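Local coordinates for phospholipase C-beta (PLC-beta) (PDB 3QR0), which belongs to the phospholipase C-beta family and combines PH, EF-hand-like, TIM-barrel and C2 domains in a single chain that carries a bound calcium ion, at residues A[667-672]-A[699-704]; A[656-661]-A[762-767]; A[674-679]-A[720-725]; A[188-193]-A[693-698]; A[651-656]-A[703-708]. All coordinates share one frame; numbering follows the deposited sequence.

Contact 1: A[667-672]-A[699-704]; sequences ISSYVE and PYYDEK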
# COMPACT_ATOMS: atom_id res chain seq x y z
N ILE A 667 -5.60 20.03 16.95
CA ILE A 667 -6.73 19.83 16.04
C ILE A 667 -7.93 19.21 16.77
O ILE A 667 -7.80 18.68 17.87
CB ILE A 667 -6.35 18.91 14.85
CG1 ILE A 667 -5.92 17.52 15.33
CG2 ILE A 667 -5.25 19.54 14.02
CD1 ILE A 667 -6.05 16.44 14.29
N SER A 668 -9.09 19.31 16.14
CA SER A 668 -10.28 18.58 16.56
C SER A 668 -10.44 17.41 15.60
O SER A 668 -10.29 17.59 14.39
CB SER A 668 -11.51 19.48 16.53
OG SER A 668 -11.33 20.60 17.37
N SER A 669 -10.72 16.22 16.11
CA SER A 669 -10.74 15.01 15.28
C SER A 669 -11.91 14.08 15.57
O SER A 669 -12.52 14.15 16.63
CB SER A 669 -9.44 14.23 15.45
OG SER A 669 -9.37 13.63 16.73
N TYR A 670 -12.19 13.22 14.60
CA TYR A 670 -13.09 12.10 14.79
C TYR A 670 -12.60 10.89 13.99
O TYR A 670 -11.72 11.02 13.13
CB TYR A 670 -14.54 12.46 14.42
CG TYR A 670 -14.76 12.87 12.98
CD1 TYR A 670 -14.91 11.91 11.98
CD2 TYR A 670 -14.86 14.21 12.62
CE1 TYR A 670 -15.12 12.28 10.65
CE2 TYR A 670 -15.08 14.59 11.30
CZ TYR A 670 -15.21 13.62 10.32
OH TYR A 670 -15.42 13.99 9.00
N VAL A 671 -13.16 9.74 14.30
CA VAL A 671 -12.77 8.48 13.67
C VAL A 671 -14.00 7.80 13.10
O VAL A 671 -15.08 7.80 13.72
CB VAL A 671 -12.07 7.55 14.68
CG1 VAL A 671 -11.60 6.26 13.98
CG2 VAL A 671 -10.90 8.28 15.34
N GLU A 672 -13.84 7.24 11.91
CA GLU A 672 -14.88 6.48 11.24
C GLU A 672 -14.40 5.05 10.97
O GLU A 672 -13.20 4.81 10.82
CB GLU A 672 -15.24 7.14 9.91
CG GLU A 672 -15.99 8.45 10.04
CD GLU A 672 -16.17 9.11 8.69
OE1 GLU A 672 -15.19 9.70 8.19
OE2 GLU A 672 -17.28 9.03 8.13
N PRO A 699 -6.12 12.47 22.05
CA PRO A 699 -7.58 12.51 22.17
C PRO A 699 -8.14 11.19 22.69
O PRO A 699 -7.69 10.13 22.27
CB PRO A 699 -8.05 12.77 20.73
CG PRO A 699 -6.92 12.27 19.87
CD PRO A 699 -5.68 12.59 20.64
N TYR A 700 -9.11 11.27 23.60
CA TYR A 700 -9.70 10.07 24.21
C TYR A 700 -11.18 9.98 23.84
O TYR A 700 -12.02 10.61 24.46
CB TYR A 700 -9.49 10.11 25.73
CG TYR A 700 -10.03 8.92 26.52
CD1 TYR A 700 -9.91 7.62 26.05
CD2 TYR A 700 -10.62 9.11 27.78
CE1 TYR A 700 -10.40 6.54 26.78
CE2 TYR A 700 -11.10 8.03 28.52
CZ TYR A 700 -10.98 6.74 28.01
OH TYR A 700 -11.45 5.67 28.73
N TYR A 701 -11.49 9.19 22.81
CA TYR A 701 -12.85 9.12 22.27
C TYR A 701 -13.76 8.30 23.17
O TYR A 701 -14.90 8.70 23.42
CB TYR A 701 -12.85 8.52 20.85
CG TYR A 701 -11.89 9.19 19.90
CD1 TYR A 701 -12.20 10.41 19.29
CD2 TYR A 701 -10.65 8.62 19.63
CE1 TYR A 701 -11.30 11.03 18.43
CE2 TYR A 701 -9.75 9.23 18.77
CZ TYR A 701 -10.07 10.43 18.17
OH TYR A 701 -9.16 11.02 17.32
N ASP A 702 -13.26 7.16 23.64
CA ASP A 702 -14.04 6.25 24.47
C ASP A 702 -15.43 6.04 23.87
O ASP A 702 -16.45 6.27 24.52
CB ASP A 702 -14.13 6.78 25.91
CG ASP A 702 -14.75 5.78 26.87
OD1 ASP A 702 -14.60 4.56 26.65
OD2 ASP A 702 -15.37 6.22 27.84
N GLU A 703 -15.45 5.62 22.61
CA GLU A 703 -16.70 5.51 21.86
C GLU A 703 -17.34 4.16 22.09
O GLU A 703 -16.66 3.15 22.23
CB GLU A 703 -16.43 5.70 20.37
CG GLU A 703 -17.69 5.95 19.53
CD GLU A 703 -18.39 7.26 19.86
OE1 GLU A 703 -17.71 8.24 20.22
OE2 GLU A 703 -19.64 7.30 19.76
N LYS A 704 -18.67 4.15 22.14
CA LYS A 704 -19.43 2.91 22.17
C LYS A 704 -19.05 2.07 20.96
O LYS A 704 -18.81 2.60 19.87
CB LYS A 704 -20.94 3.20 22.18
CG LYS A 704 -21.84 1.97 22.11
CD LYS A 704 -21.67 1.07 23.34
CE LYS A 704 -22.46 -0.23 23.21
NZ LYS A 704 -21.98 -1.26 24.18
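Y701 leaves its loop with CG anti to its own carbonyl carbon (chi1 -52°), which carries the ring toward strand 669-676. Beyond CB and CG, the CE2 side is touched first: V671 CG2 lies 3.7 Å from Y701 CE2. V671 CG2 sits over one face, 4.0 Å from the Y701 ring centroid and 27° off the normal, a CH-pi contact with the side chains crossing at about a right angle. Y701 thus lies between the two sheets of the C2 beta sandwich: strand 669-676 belongs to one, while I656 and A659 of strand 650-660 in the other also pack on it. On the opposite flank, Y701 CE1 comes to 3.8 Å from S669 O, which lies in the ring plane. At the tip, Y701 OH and S669 OG are hydrogen-bonded at 2.7 Å, giving each buried residue's hydroxyl a partner; either may donate. S669 OG takes the crowded position between its backbone N and carbonyl carbon (chi1 70°), which turns it to the phenol.

Contact 2: A[656-661]-A[762-767]; sequences IISAQF and SVFAHI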
# COMPACT_ATOMS: atom_id res chain seq x y z
N ILE A 656 -13.48 2.20 19.09
CA ILE A 656 -12.45 3.23 18.99
C ILE A 656 -12.26 3.87 20.36
O ILE A 656 -13.18 4.53 20.87
CB ILE A 656 -12.81 4.31 17.94
CG1 ILE A 656 -13.03 3.68 16.56
CG2 ILE A 656 -11.71 5.39 17.86
CD1 ILE A 656 -11.82 2.96 15.99
N ILE A 657 -11.09 3.69 20.95
CA ILE A 657 -10.84 4.12 22.33
C ILE A 657 -10.13 5.47 22.37
O ILE A 657 -10.61 6.41 23.00
CB ILE A 657 -10.02 3.06 23.10
CG1 ILE A 657 -10.81 1.75 23.21
CG2 ILE A 657 -9.66 3.54 24.49
CD1 ILE A 657 -9.99 0.58 23.67
N SER A 658 -8.99 5.56 21.69
CA SER A 658 -8.19 6.77 21.70
C SER A 658 -7.29 6.86 20.47
O SER A 658 -7.26 5.95 19.65
CB SER A 658 -7.35 6.82 22.97
OG SER A 658 -6.37 5.80 22.97
N ALA A 659 -6.58 7.97 20.36
CA ALA A 659 -5.56 8.14 19.32
C ALA A 659 -4.37 8.89 19.89
O ALA A 659 -4.49 9.60 20.88
CB ALA A 659 -6.13 8.88 18.12
N GLN A 660 -3.21 8.69 19.27
CA GLN A 660 -1.97 9.33 19.69
C GLN A 660 -1.30 10.04 18.53
O GLN A 660 -1.25 9.51 17.42
CB GLN A 660 -1.00 8.31 20.28
CG GLN A 660 -1.53 7.55 21.50
CD GLN A 660 -2.46 6.41 21.13
OE1 GLN A 660 -2.15 5.60 20.25
NE2 GLN A 660 -3.62 6.35 21.79
N PHE A 661 -0.79 11.24 18.80
CA PHE A 661 0.07 11.97 17.88
C PHE A 661 -0.54 12.15 16.50
O PHE A 661 0.11 11.90 15.49
CB PHE A 661 1.43 11.27 17.76
CG PHE A 661 2.13 11.10 19.06
CD1 PHE A 661 2.60 12.20 19.76
CD2 PHE A 661 2.33 9.84 19.60
CE1 PHE A 661 3.26 12.05 20.97
CE2 PHE A 661 2.99 9.68 20.80
CZ PHE A 661 3.45 10.79 21.49
N SER A 762 -1.46 7.18 15.58
CA SER A 762 -2.04 5.87 15.82
C SER A 762 -3.43 5.99 16.44
O SER A 762 -3.73 6.96 17.12
CB SER A 762 -1.17 5.05 16.77
OG SER A 762 0.18 4.99 16.33
N VAL A 763 -4.26 4.98 16.18
CA VAL A 763 -5.52 4.80 16.90
C VAL A 763 -5.36 3.59 17.81
O VAL A 763 -4.75 2.60 17.41
CB VAL A 763 -6.71 4.60 15.93
CG1 VAL A 763 -7.95 4.10 16.66
CG2 VAL A 763 -7.02 5.91 15.21
N PHE A 764 -5.87 3.69 19.03
CA PHE A 764 -5.94 2.56 19.94
C PHE A 764 -7.40 2.08 19.97
O PHE A 764 -8.32 2.89 20.17
CB PHE A 764 -5.45 2.97 21.33
CG PHE A 764 -5.44 1.85 22.34
CD1 PHE A 764 -4.58 0.76 22.17
CD2 PHE A 764 -6.25 1.89 23.46
CE1 PHE A 764 -4.56 -0.28 23.10
CE2 PHE A 764 -6.23 0.86 24.40
CZ PHE A 764 -5.39 -0.23 24.22
N ALA A 765 -7.60 0.79 19.73
CA ALA A 765 -8.94 0.22 19.59
C ALA A 765 -9.02 -1.18 20.21
O ALA A 765 -8.00 -1.83 20.43
CB ALA A 765 -9.31 0.14 18.11
N HIS A 766 -10.25 -1.62 20.49
CA HIS A 766 -10.50 -3.02 20.82
C HIS A 766 -11.27 -3.66 19.67
O HIS A 766 -12.25 -3.10 19.17
CB HIS A 766 -11.28 -3.18 22.12
CG HIS A 766 -11.43 -4.60 22.55
ND1 HIS A 766 -12.47 -5.41 22.14
CD2 HIS A 766 -10.65 -5.38 23.35
CE1 HIS A 766 -12.33 -6.61 22.68
NE2 HIS A 766 -11.24 -6.62 23.41
N ILE A 767 -10.83 -4.85 19.28
CA ILE A 767 -11.38 -5.55 18.12
C ILE A 767 -11.92 -6.90 18.55
O ILE A 767 -11.20 -7.70 19.17
CB ILE A 767 -10.30 -5.76 17.04
CG1 ILE A 767 -9.74 -4.42 16.59
CG2 ILE A 767 -10.88 -6.56 15.86
CD1 ILE A 767 -8.58 -4.54 15.62
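A classic beta bulge interrupts the antiparallel pairing of strands 650-660 and 761-771 in one sheet of the C2 sandwich. I657 and S658 together face F764, and F764 O accepts from both amides, at 3.0 Å from I657 N and 3.1 Å from S658 N, the latter on a lone pair. The return bond, F764 N to S658 O, is short at 2.7 Å although its donor stands 39° out of the carbonyl plane. Beyond the bulge the ladder is regular: Q660 and S762 form a hydrogen-bonded pair, with Q660 N 2.8 Å from S762 O. Within the bulge I657 points toward the partner strand, and I657 CD1 lies 3.8 Å from F764 CE2, the two side chains side by side and pointing the same way. S658 OG touches F764 CB at 3.4 Å and is hydrogen-bonded to E230. Helix 230-238 covers this face through E230 and I234; on the other face I656, A659 and V763 turn inward, I656 and V763 packing against strand 718-725, while strand 746-751 flanks 761-771.

Contact 3: A[674-679]-A[720-725]; sequences EMYGLP and RIIVSE. With GOL (glycerol), chain E.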
# COMPACT_ATOMS: atom_id res chain seq x y z
N GLU A 674 -15.39 1.72 8.44
CA GLU A 674 -16.16 1.23 7.31
C GLU A 674 -15.77 -0.21 6.98
O GLU A 674 -14.70 -0.69 7.39
CB GLU A 674 -15.96 2.14 6.09
CG GLU A 674 -16.61 3.51 6.27
CD GLU A 674 -16.74 4.33 4.99
OE1 GLU A 674 -16.17 3.95 3.94
OE2 GLU A 674 -17.45 5.36 5.05
N MET A 675 -16.65 -0.90 6.25
CA MET A 675 -16.36 -2.24 5.76
C MET A 675 -16.69 -2.32 4.27
O MET A 675 -17.72 -1.78 3.83
CB MET A 675 -17.14 -3.29 6.55
CG MET A 675 -16.87 -4.73 6.12
SD MET A 675 -17.48 -5.99 7.28
CE MET A 675 -16.68 -5.49 8.80
N TYR A 676 -15.82 -2.97 3.51
CA TYR A 676 -16.02 -3.21 2.08
C TYR A 676 -15.80 -4.68 1.79
O TYR A 676 -14.80 -5.27 2.22
CB TYR A 676 -15.06 -2.38 1.22
CG TYR A 676 -14.76 -1.02 1.79
CD1 TYR A 676 -15.69 0.01 1.72
CD2 TYR A 676 -13.55 -0.76 2.42
CE1 TYR A 676 -15.43 1.26 2.27
CE2 TYR A 676 -13.28 0.49 2.97
CZ TYR A 676 -14.22 1.49 2.89
OH TYR A 676 -13.95 2.73 3.43
N GLY A 677 -16.74 -5.28 1.08
CA GLY A 677 -16.66 -6.69 0.71
C GLY A 677 -17.80 -6.99 -0.23
O GLY A 677 -18.05 -6.23 -1.16
N LEU A 678 -18.52 -8.08 0.01
CA LEU A 678 -19.76 -8.32 -0.71
C LEU A 678 -20.71 -7.15 -0.47
O LEU A 678 -20.62 -6.49 0.57
CB LEU A 678 -20.43 -9.63 -0.27
CG LEU A 678 -19.76 -10.95 -0.66
CD1 LEU A 678 -20.69 -12.11 -0.32
CD2 LEU A 678 -19.40 -10.98 -2.14
N PRO A 679 -21.62 -6.88 -1.42
CA PRO A 679 -22.58 -5.80 -1.22
C PRO A 679 -23.31 -5.89 0.13
O PRO A 679 -23.45 -4.88 0.81
CB PRO A 679 -23.56 -5.99 -2.38
CG PRO A 679 -22.75 -6.60 -3.45
CD PRO A 679 -21.74 -7.48 -2.76
N ARG A 720 -11.91 -0.89 7.77
CA ARG A 720 -11.08 0.28 7.57
C ARG A 720 -11.35 1.34 8.62
O ARG A 720 -12.51 1.72 8.83
CB ARG A 720 -11.33 0.87 6.18
CG ARG A 720 -10.41 2.01 5.84
CD ARG A 720 -10.59 2.43 4.40
NE ARG A 720 -9.83 3.65 4.12
CZ ARG A 720 -10.31 4.74 3.53
NH1 ARG A 720 -11.58 4.81 3.13
NH2 ARG A 720 -9.51 5.77 3.33
N ILE A 721 -10.28 1.82 9.25
CA ILE A 721 -10.35 2.95 10.18
C ILE A 721 -9.89 4.21 9.46
O ILE A 721 -8.81 4.22 8.86
CB ILE A 721 -9.46 2.70 11.42
CG1 ILE A 721 -10.04 1.57 12.29
CG2 ILE A 721 -9.32 3.97 12.27
CD1 ILE A 721 -9.16 1.19 13.50
N ILE A 722 -10.70 5.27 9.51
CA ILE A 722 -10.35 6.55 8.90
C ILE A 722 -10.41 7.65 9.95
O ILE A 722 -11.42 7.80 10.64
CB ILE A 722 -11.30 6.93 7.72
CG1 ILE A 722 -11.45 5.77 6.72
CG2 ILE A 722 -10.76 8.17 7.00
CD1 ILE A 722 -12.61 4.83 7.02
N VAL A 723 -9.34 8.42 10.08
CA VAL A 723 -9.30 9.53 11.01
C VAL A 723 -9.31 10.84 10.23
O VAL A 723 -8.54 11.00 9.28
CB VAL A 723 -8.07 9.48 11.93
CG1 VAL A 723 -8.15 10.60 12.97
CG2 VAL A 723 -7.95 8.11 12.62
N SER A 724 -10.19 11.76 10.64
CA SER A 724 -10.35 13.05 9.97
C SER A 724 -10.38 14.20 10.97
O SER A 724 -10.74 14.01 12.14
CB SER A 724 -11.65 13.06 9.17
OG SER A 724 -11.68 12.02 8.21
N GLU A 725 -10.01 15.39 10.51
CA GLU A 725 -10.27 16.61 11.28
C GLU A 725 -11.77 16.87 11.25
O GLU A 725 -12.49 16.32 10.40
CB GLU A 725 -9.50 17.80 10.70
CG GLU A 725 -7.98 17.61 10.70
CD GLU A 725 -7.20 18.90 10.46
OE1 GLU A 725 -7.63 19.97 10.94
OE2 GLU A 725 -6.14 18.84 9.80
C1 GOL E . -15.02 8.12 5.43
O1 GOL E . -15.79 9.28 5.67
C2 GOL E . -15.14 7.78 3.95
O2 GOL E . -16.41 7.22 3.70
C3 GOL E . -14.04 6.81 3.53
O3 GOL E . -13.15 7.47 2.66
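One phenol links an acid to a base on the same face of a sheet: Y676 OH donates to E674 OE1 at 2.6 Å and accepts from R720 NH1 at 3.2 Å. The three residues sit on neighbouring antiparallel strands of a C2 beta sandwich, where E674 and R720 form a hydrogen-bonded pair with R720 N 2.8 Å from E674 O. Since E674 OE1 and R720 NH1 stay 4.7 Å apart, the tyrosine hydroxyl bridges the two groups and probably relays between their charges. It lies in the guanidinium plane, and E674 OE1 receives it on the anti lone pair. R720, extended from CG to NE, runs past the ring so that its CD meets Y676 CE2 edge-on at 3.6 Å. Second partners fix both ends, R684 for E674 OE1 and H733 for R720 NE, while helix 605-613 packs on Y676 and R720 from the TIM-barrel side. A glycerol, probably from crystallisation, bridges E674 OE2 and R720 NH1. I722 CG1 rests 3.5 Å above the R720 guanidinium plane, over its centre.

Contact 4: A[188-193]-A[693-698]; sequences RARISK and ENNGMD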
# COMPACT_ATOMS: atom_id res chain seq x y z
N ARG A 188 3.94 22.11 23.71
CA ARG A 188 5.35 22.32 24.04
C ARG A 188 5.55 22.46 25.55
O ARG A 188 6.56 22.03 26.09
CB ARG A 188 5.90 23.54 23.30
CG ARG A 188 6.21 23.27 21.85
CD ARG A 188 6.43 24.55 21.06
NE ARG A 188 7.14 24.26 19.81
CZ ARG A 188 8.47 24.26 19.66
NH1 ARG A 188 9.28 24.54 20.68
NH2 ARG A 188 8.99 23.98 18.48
N ALA A 189 4.57 23.07 26.22
CA ALA A 189 4.57 23.18 27.68
C ALA A 189 4.41 21.80 28.33
O ALA A 189 5.06 21.51 29.34
CB ALA A 189 3.46 24.12 28.15
N ARG A 190 3.55 20.96 27.75
CA ARG A 190 3.37 19.59 28.24
C ARG A 190 4.67 18.81 28.13
O ARG A 190 5.07 18.11 29.06
CB ARG A 190 2.27 18.87 27.46
CG ARG A 190 0.86 19.37 27.72
CD ARG A 190 -0.18 18.55 26.96
NE ARG A 190 -0.22 17.16 27.42
CZ ARG A 190 -0.97 16.20 26.88
NH1 ARG A 190 -1.76 16.46 25.84
NH2 ARG A 190 -0.94 14.97 27.38
N ILE A 191 5.33 18.95 26.98
CA ILE A 191 6.61 18.30 26.74
C ILE A 191 7.65 18.72 27.78
O ILE A 191 8.32 17.87 28.36
CB ILE A 191 7.12 18.57 25.30
CG1 ILE A 191 6.25 17.80 24.29
CG2 ILE A 191 8.58 18.17 25.16
CD1 ILE A 191 6.38 18.30 22.87
N SER A 192 7.77 20.02 28.03
CA SER A 192 8.70 20.53 29.05
C SER A 192 8.41 19.96 30.44
O SER A 192 9.32 19.53 31.15
CB SER A 192 8.67 22.06 29.10
OG SER A 192 9.17 22.61 27.90
N LYS A 193 7.13 19.96 30.82
CA LYS A 193 6.70 19.41 32.11
C LYS A 193 7.04 17.93 32.23
O LYS A 193 7.48 17.47 33.28
CB LYS A 193 5.19 19.61 32.30
CG LYS A 193 4.75 21.07 32.44
CD LYS A 193 4.68 21.51 33.90
CE LYS A 193 3.42 21.01 34.59
NZ LYS A 193 3.19 21.67 35.90
N GLU A 693 -12.14 17.83 20.81
CA GLU A 693 -11.74 19.17 20.40
C GLU A 693 -10.35 19.54 20.92
O GLU A 693 -9.99 19.19 22.05
CB GLU A 693 -12.76 20.21 20.90
CG GLU A 693 -14.15 20.03 20.29
CD GLU A 693 -15.13 21.12 20.71
OE1 GLU A 693 -14.97 21.69 21.81
OE2 GLU A 693 -16.07 21.38 19.93
N ASN A 694 -9.59 20.24 20.08
CA ASN A 694 -8.32 20.87 20.47
C ASN A 694 -7.36 19.92 21.17
O ASN A 694 -6.81 20.23 22.23
CB ASN A 694 -8.58 22.12 21.32
CG ASN A 694 -9.47 23.14 20.63
OD1 ASN A 694 -10.36 23.72 21.24
ND2 ASN A 694 -9.23 23.37 19.34
N ASN A 695 -7.16 18.75 20.57
CA ASN A 695 -6.20 17.77 21.07
C ASN A 695 -5.70 16.93 19.91
O ASN A 695 -6.41 16.06 19.40
CB ASN A 695 -6.84 16.89 22.15
CG ASN A 695 -5.81 16.02 22.89
OD1 ASN A 695 -4.65 15.93 22.50
ND2 ASN A 695 -6.26 15.38 23.96
N GLY A 696 -4.47 17.21 19.47
CA GLY A 696 -3.82 16.44 18.42
C GLY A 696 -2.84 15.42 18.97
O GLY A 696 -2.26 14.66 18.19
N MET A 697 -2.67 15.39 20.29
CA MET A 697 -1.62 14.59 20.93
C MET A 697 -2.17 13.29 21.54
O MET A 697 -1.59 12.22 21.33
CB MET A 697 -0.89 15.42 22.00
CG MET A 697 0.31 14.74 22.64
SD MET A 697 1.31 15.88 23.63
CE MET A 697 2.24 16.72 22.34
N ASP A 698 -3.26 13.39 22.29
CA ASP A 698 -3.83 12.21 22.93
C ASP A 698 -5.35 12.29 23.14
O ASP A 698 -5.82 12.16 24.26
CB ASP A 698 -3.09 11.91 24.25
CG ASP A 698 -3.19 13.05 25.27
OD1 ASP A 698 -3.75 14.12 24.96
OD2 ASP A 698 -2.70 12.86 26.40
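R190 and D698 meet tip to tip, the arginine reaching out from helix 185-198 of the EF-hand region with a bend at chi3 (65°), the aspartate standing in a C2-domain loop with CG in the crowded position between N and the carbonyl carbon (chi1 61°). The guanidinium grips end-on with both terminal nitrogens: R190 NH2 lies 2.9 Å from D698 OD2, and R190 NH1 is 3.2 Å from D698 OD1. Both bonds are nearly straight and stay in the guanidinium plane, yet that plane is turned 40° from the carboxylate, whose oxygens are therefore met from above their own plane. M697 lies across one face of the guanidinium, its SD 3.8 Å from R190 NH1. Its methyl continues to the helix, with M697 CE 4.5 Å from I191 CD1. The loop is braced by N695, whose OD1 accepts from M697 N (an Asx turn) and from D698 N, together an Asx motif, while N695 ND2 donates to D698 OD1. Further partners are L225 O for R190 NH2 and E227 N for D698 OD2. With two donors on each carboxylate oxygen, D698 is probably ionised, and the resulting salt bridge, probably shielded on one face by M697, ties the EF-hand region to the C2 domain.

Contact 5: A[651-656]-A[703-708]; sequences TIEIKI and EKVFVF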
# COMPACT_ATOMS: atom_id res chain seq x y z
N THR A 651 -18.46 -12.13 12.72
CA THR A 651 -18.91 -10.92 13.39
C THR A 651 -17.65 -10.12 13.70
O THR A 651 -16.63 -10.70 14.09
CB THR A 651 -19.67 -11.22 14.70
OG1 THR A 651 -20.76 -12.10 14.42
CG2 THR A 651 -20.23 -9.93 15.31
N ILE A 652 -17.73 -8.81 13.47
CA ILE A 652 -16.64 -7.90 13.76
C ILE A 652 -17.18 -6.76 14.62
O ILE A 652 -18.23 -6.19 14.31
CB ILE A 652 -16.03 -7.29 12.47
CG1 ILE A 652 -15.40 -8.36 11.58
CG2 ILE A 652 -15.02 -6.21 12.83
CD1 ILE A 652 -14.08 -8.91 12.09
N GLU A 653 -16.48 -6.45 15.71
CA GLU A 653 -16.82 -5.30 16.54
C GLU A 653 -15.57 -4.45 16.70
O GLU A 653 -14.48 -4.97 16.96
CB GLU A 653 -17.37 -5.74 17.90
CG GLU A 653 -18.47 -6.79 17.79
CD GLU A 653 -19.13 -7.13 19.12
OE1 GLU A 653 -18.71 -6.61 20.17
OE2 GLU A 653 -20.09 -7.94 19.11
N ILE A 654 -15.72 -3.15 16.51
CA ILE A 654 -14.59 -2.24 16.59
C ILE A 654 -14.95 -1.12 17.56
O ILE A 654 -15.87 -0.34 17.30
CB ILE A 654 -14.23 -1.62 15.22
CG1 ILE A 654 -14.02 -2.71 14.16
CG2 ILE A 654 -12.98 -0.74 15.34
CD1 ILE A 654 -12.81 -3.58 14.37
N LYS A 655 -14.25 -1.07 18.69
CA LYS A 655 -14.40 0.01 19.65
C LYS A 655 -13.21 0.96 19.49
O LYS A 655 -12.07 0.56 19.73
CB LYS A 655 -14.46 -0.54 21.07
CG LYS A 655 -14.69 0.51 22.14
CD LYS A 655 -14.59 -0.08 23.54
CE LYS A 655 -14.76 1.00 24.60
NZ LYS A 655 -16.03 1.76 24.45
N ILE A 656 -13.48 2.20 19.09
CA ILE A 656 -12.45 3.23 18.99
C ILE A 656 -12.26 3.87 20.36
O ILE A 656 -13.18 4.53 20.87
CB ILE A 656 -12.81 4.31 17.94
CG1 ILE A 656 -13.03 3.68 16.56
CG2 ILE A 656 -11.71 5.39 17.86
CD1 ILE A 656 -11.82 2.96 15.99
N GLU A 703 -15.45 5.62 22.61
CA GLU A 703 -16.70 5.51 21.86
C GLU A 703 -17.34 4.16 22.09
O GLU A 703 -16.66 3.15 22.23
CB GLU A 703 -16.43 5.70 20.37
CG GLU A 703 -17.69 5.95 19.53
CD GLU A 703 -18.39 7.26 19.86
OE1 GLU A 703 -17.71 8.24 20.22
OE2 GLU A 703 -19.64 7.30 19.76
N LYS A 704 -18.67 4.15 22.14
CA LYS A 704 -19.43 2.91 22.17
C LYS A 704 -19.05 2.07 20.96
O LYS A 704 -18.81 2.60 19.87
CB LYS A 704 -20.94 3.20 22.18
CG LYS A 704 -21.84 1.97 22.11
CD LYS A 704 -21.67 1.07 23.34
CE LYS A 704 -22.46 -0.23 23.21
NZ LYS A 704 -21.98 -1.26 24.18
N VAL A 705 -18.98 0.75 21.15
CA VAL A 705 -18.51 -0.15 20.10
C VAL A 705 -19.35 -0.08 18.82
O VAL A 705 -20.57 0.09 18.87
CB VAL A 705 -18.48 -1.62 20.61
CG1 VAL A 705 -19.87 -2.10 20.99
CG2 VAL A 705 -17.85 -2.53 19.57
N PHE A 706 -18.67 -0.17 17.68
CA PHE A 706 -19.31 -0.28 16.37
C PHE A 706 -19.42 -1.77 16.03
O PHE A 706 -18.41 -2.46 15.97
CB PHE A 706 -18.48 0.42 15.29
CG PHE A 706 -18.23 1.89 15.52
CD1 PHE A 706 -16.99 2.44 15.22
CD2 PHE A 706 -19.23 2.73 16.00
CE1 PHE A 706 -16.75 3.81 15.41
CE2 PHE A 706 -19.00 4.08 16.19
CZ PHE A 706 -17.75 4.62 15.90
N VAL A 707 -20.63 -2.25 15.79
CA VAL A 707 -20.88 -3.67 15.57
C VAL A 707 -21.22 -3.98 14.12
O VAL A 707 -22.15 -3.41 13.56
CB VAL A 707 -22.04 -4.16 16.45
CG1 VAL A 707 -22.31 -5.65 16.22
CG2 VAL A 707 -21.75 -3.89 17.93
N PHE A 708 -20.45 -4.88 13.50
CA PHE A 708 -20.79 -5.44 12.20
C PHE A 708 -21.31 -6.85 12.47
O PHE A 708 -20.55 -7.82 12.45
CB PHE A 708 -19.57 -5.47 11.28
CG PHE A 708 -18.96 -4.12 11.03
CD1 PHE A 708 -18.03 -3.61 11.91
CD2 PHE A 708 -19.32 -3.38 9.92
CE1 PHE A 708 -17.45 -2.36 11.69
CE2 PHE A 708 -18.75 -2.13 9.69
CZ PHE A 708 -17.82 -1.62 10.57
O HOH W 1 -16.23 2.71 18.43
O HOH W 2 -18.49 -0.16 24.16
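Paired backbones form the first shell: I652 with F708 and I654 with F706 are antiparallel hydrogen-bonded pairs, and F708 N meets I652 O at 2.7 Å almost along the C=O axis. On the same face, F708 CD1 lies 4.1 Å from I652 CG2, while its CE1 is approached at the ring edge by I654 CG1; F706 CE1 lies 3.9 Å from I656 CG1. These side chains turn into the C2 beta sandwich, where F687 and V673, both of the other sheet, pack on the two phenylalanines. On the reverse, partly exposed face, V705 CG2 touches E653 CB at 3.7 Å. Before V705 no regular strand bridge continues, but E703 N still reaches I656 O at 3.1 Å. A water links the two chains there, accepting from I656 N and donating to I654 O and K704 O; it sits 3.2 Å above the F706 ring plane, over its centre. K655, extended until chi4 (55°), turns NZ to E703 O, to which it donates at 2.7 Å. A second water joins K655 NZ to V705 N, and K690 holds E703 OE1.

In the fold
Contacts 2 and 5 share strand 650-660, which pairs with 761-771 on one side and 706-711 on the other; both are backbone ladders, buried in contact 2 and partly exposed, with waters, in contact 5. Contact 3 is a single bridge pair of the opposing sheet, extended by a polar side-chain network facing the TIM barrel. Contact 1, also buried, uses the same strand 669-676 but joins it by side chains to the loop leading into contact 5. The sheets meet where V763 of contact 2 and I656, shared by contacts 2 and 5, pack on V723 and I721 of contact 3. Contact 4, a salt bridge with R190 partly exposed, is the one contact whose segments come from different domains.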